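Local coordinates for protein glycosyltransferase Gtf1 (PDB 4PQG) that is a GT-B-fold glycosyltransferase with an added extended beta-sheet domain, and binds uridine-5'-diphosphate, at residues A[330-335]-A[400-405]. Residues are numbered along the deposited sequence; the frame is centred on the assembly and turned at random.
Sequences SLITAS and SQYEVY
Ile332 lies over one face of the Tyr402 ring. Its CB is 3.9 Å from the ring centroid, a CH-pi contact 19° off the normal. The two side chains cross at about a right angle. Ile332 CD1 lies over the same face, against CD2 and CE2 of Tyr402. Ser330 OG and Leu331 O approach this ring obliquely. The Tyr402 hydroxyl hydrogen-bonds Asp363 and Tyr365 of strand 361-365, which flanks strand 330-334 on the side away from strand 404-406. On the Tyr405 ring, Ile332 O sits 3.5 Å above the plane, toward the rim. The buried Tyr405 OH is held by Ala334 N, which donates to it at 3.0 Å, and by Thr417 OG1. Strands 330-334 and 404-406 are parallel neighbours in the middle of the six-stranded Rossmann-like sheet of one GT-B lobe. Strand 330-334 ends near the bound uridine-5'-diphosphate, about 4 Å from the side chain of Ala334. Ile332 N donates to Val404 O at 3.0 Å. Where strand 404-406 begins, two backbone N-H groups grip Ser330 O: Glu403 N at 3.1 Å and, weakly, Val404 N. Glu403 N also bonds Ser330 OG weakly; that hydroxyl hydrogen-bonds Lys327 O as well. Leu331 CD2 is 3.8 Å from Val404 CB, and both side chains pack on Tyr473.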
loop_
_atom_site.group_PDB
_atom_site.type_symbol
_atom_site.label_atom_id
_atom_site.label_comp_id
_atom_site.label_asym_id
_atom_site.label_seq_id
_atom_site.Cartn_x
_atom_site.Cartn_y
_atom_site.Cartn_z
ATOM N N SER A 330 -7.742 -7.844 -26.227
ATOM C CA SER A 330 -6.869 -7.879 -25.045
ATOM C C SER A 330 -7.617 -7.519 -23.753
ATOM O O SER A 330 -8.305 -6.501 -23.685
ATOM C CB SER A 330 -5.634 -6.990 -25.242
ATOM O OG SER A 330 -5.997 -5.632 -25.359
ATOM N N LEU A 331 -7.453 -8.364 -22.734
ATOM C CA LEU A 331 -8.080 -8.164 -21.427
ATOM C C LEU A 331 -7.020 -7.881 -20.350
ATOM O O LEU A 331 -5.887 -8.342 -20.445
ATOM C CB LEU A 331 -8.937 -9.388 -21.046
ATOM C CG LEU A 331 -9.957 -9.880 -22.094
ATOM C CD1 LEU A 331 -10.591 -11.202 -21.679
ATOM C CD2 LEU A 331 -11.029 -8.844 -22.373
ATOM N N ILE A 332 -7.400 -7.109 -19.338
ATOM C CA ILE A 332 -6.471 -6.751 -18.262
ATOM C C ILE A 332 -7.170 -6.798 -16.888
ATOM O O ILE A 332 -8.375 -6.555 -16.793
ATOM C CB ILE A 332 -5.771 -5.379 -18.552
ATOM C CG1 ILE A 332 -4.772 -5.013 -17.436
ATOM C CG2 ILE A 332 -6.794 -4.279 -18.788
ATOM C CD1 ILE A 332 -4.073 -3.684 -17.660
ATOM N N THR A 333 -6.422 -7.193 -15.855
ATOM C CA THR A 333 -6.801 -6.947 -14.461
ATOM C C THR A 333 -5.552 -6.522 -13.694
ATOM O O THR A 333 -4.427 -6.835 -14.104
ATOM C CB THR A 333 -7.519 -8.136 -13.783
ATOM O OG1 THR A 333 -8.204 -7.664 -12.618
ATOM C CG2 THR A 333 -6.561 -9.228 -13.364
ATOM N N ALA A 334 -5.748 -5.772 -12.616
ATOM C CA ALA A 334 -4.616 -5.212 -11.865
ATOM C C ALA A 334 -4.987 -5.165 -10.396
ATOM O O ALA A 334 -5.886 -4.423 -9.997
ATOM C CB ALA A 334 -4.231 -3.828 -12.386
ATOM N N SER A 335 -4.325 -6.008 -9.610
ATOM C CA SER A 335 -4.599 -6.113 -8.178
ATOM C C SER A 335 -3.533 -6.920 -7.462
ATOM O O SER A 335 -2.756 -7.681 -8.080
ATOM C CB SER A 335 -5.977 -6.756 -7.931
ATOM O OG SER A 335 -5.969 -8.157 -8.180
ATOM N N SER A 400 -4.244 1.824 -21.219
ATOM C CA SER A 400 -4.748 2.256 -22.523
ATOM C C SER A 400 -4.146 1.458 -23.700
ATOM O O SER A 400 -4.413 1.768 -24.868
ATOM C CB SER A 400 -4.589 3.778 -22.692
ATOM O OG SER A 400 -3.230 4.161 -22.603
ATOM N N GLN A 401 -3.366 0.420 -23.387
ATOM C CA GLN A 401 -2.887 -0.548 -24.386
ATOM C C GLN A 401 -3.859 -1.735 -24.534
ATOM O O GLN A 401 -3.666 -2.615 -25.373
ATOM C CB GLN A 401 -1.502 -1.063 -24.023
ATOM C CG GLN A 401 -0.431 0.019 -23.977
ATOM C CD GLN A 401 0.943 -0.526 -23.641
ATOM O OE1 GLN A 401 1.460 -1.409 -24.321
ATOM N NE2 GLN A 401 1.550 0.014 -22.592
ATOM N N TYR A 402 -4.916 -1.730 -23.728
ATOM C CA TYR A 402 -5.852 -2.852 -23.663
ATOM C C TYR A 402 -7.273 -2.440 -24.051
ATOM O O TYR A 402 -7.581 -1.256 -24.174
ATOM C CB TYR A 402 -5.834 -3.476 -22.253
ATOM C CG TYR A 402 -4.512 -4.116 -21.876
ATOM C CD1 TYR A 402 -4.311 -5.482 -22.039
ATOM C CD2 TYR A 402 -3.455 -3.347 -21.355
ATOM C CE1 TYR A 402 -3.110 -6.076 -21.691
ATOM C CE2 TYR A 402 -2.250 -3.934 -21.004
ATOM C CZ TYR A 402 -2.086 -5.297 -21.178
ATOM O OH TYR A 402 -0.905 -5.902 -20.843
ATOM N N GLU A 403 -8.149 -3.421 -24.230
ATOM C CA GLU A 403 -9.509 -3.112 -24.600
ATOM C C GLU A 403 -10.493 -3.098 -23.442
ATOM O O GLU A 403 -11.289 -2.158 -23.332
ATOM C CB GLU A 403 -9.982 -4.017 -25.736
ATOM C CG GLU A 403 -9.317 -3.659 -27.061
ATOM C CD GLU A 403 -9.860 -4.445 -28.240
ATOM O OE1 GLU A 403 -10.370 -5.571 -28.038
ATOM O OE2 GLU A 403 -9.762 -3.934 -29.376
ATOM N N VAL A 404 -10.434 -4.118 -22.581
ATOM C CA VAL A 404 -11.427 -4.292 -21.527
ATOM C C VAL A 404 -10.749 -4.702 -20.210
ATOM O O VAL A 404 -9.790 -5.473 -20.219
ATOM C CB VAL A 404 -12.476 -5.368 -21.905
ATOM C CG1 VAL A 404 -13.479 -5.596 -20.760
ATOM C CG2 VAL A 404 -13.219 -4.994 -23.192
ATOM N N TYR A 405 -11.271 -4.188 -19.099
ATOM C CA TYR A 405 -10.788 -4.525 -17.762
ATOM C C TYR A 405 -11.764 -5.498 -17.101
ATOM O O TYR A 405 -12.973 -5.280 -17.154
ATOM C CB TYR A 405 -10.658 -3.256 -16.896
ATOM C CG TYR A 405 -10.030 -3.520 -15.536
ATOM C CD1 TYR A 405 -8.670 -3.301 -15.321
ATOM C CD2 TYR A 405 -10.800 -3.994 -14.465
ATOM C CE1 TYR A 405 -8.089 -3.563 -14.079
ATOM C CE2 TYR A 405 -10.226 -4.267 -13.226
ATOM C CZ TYR A 405 -8.875 -4.049 -13.042
ATOM O OH TYR A 405 -8.305 -4.319 -11.813
#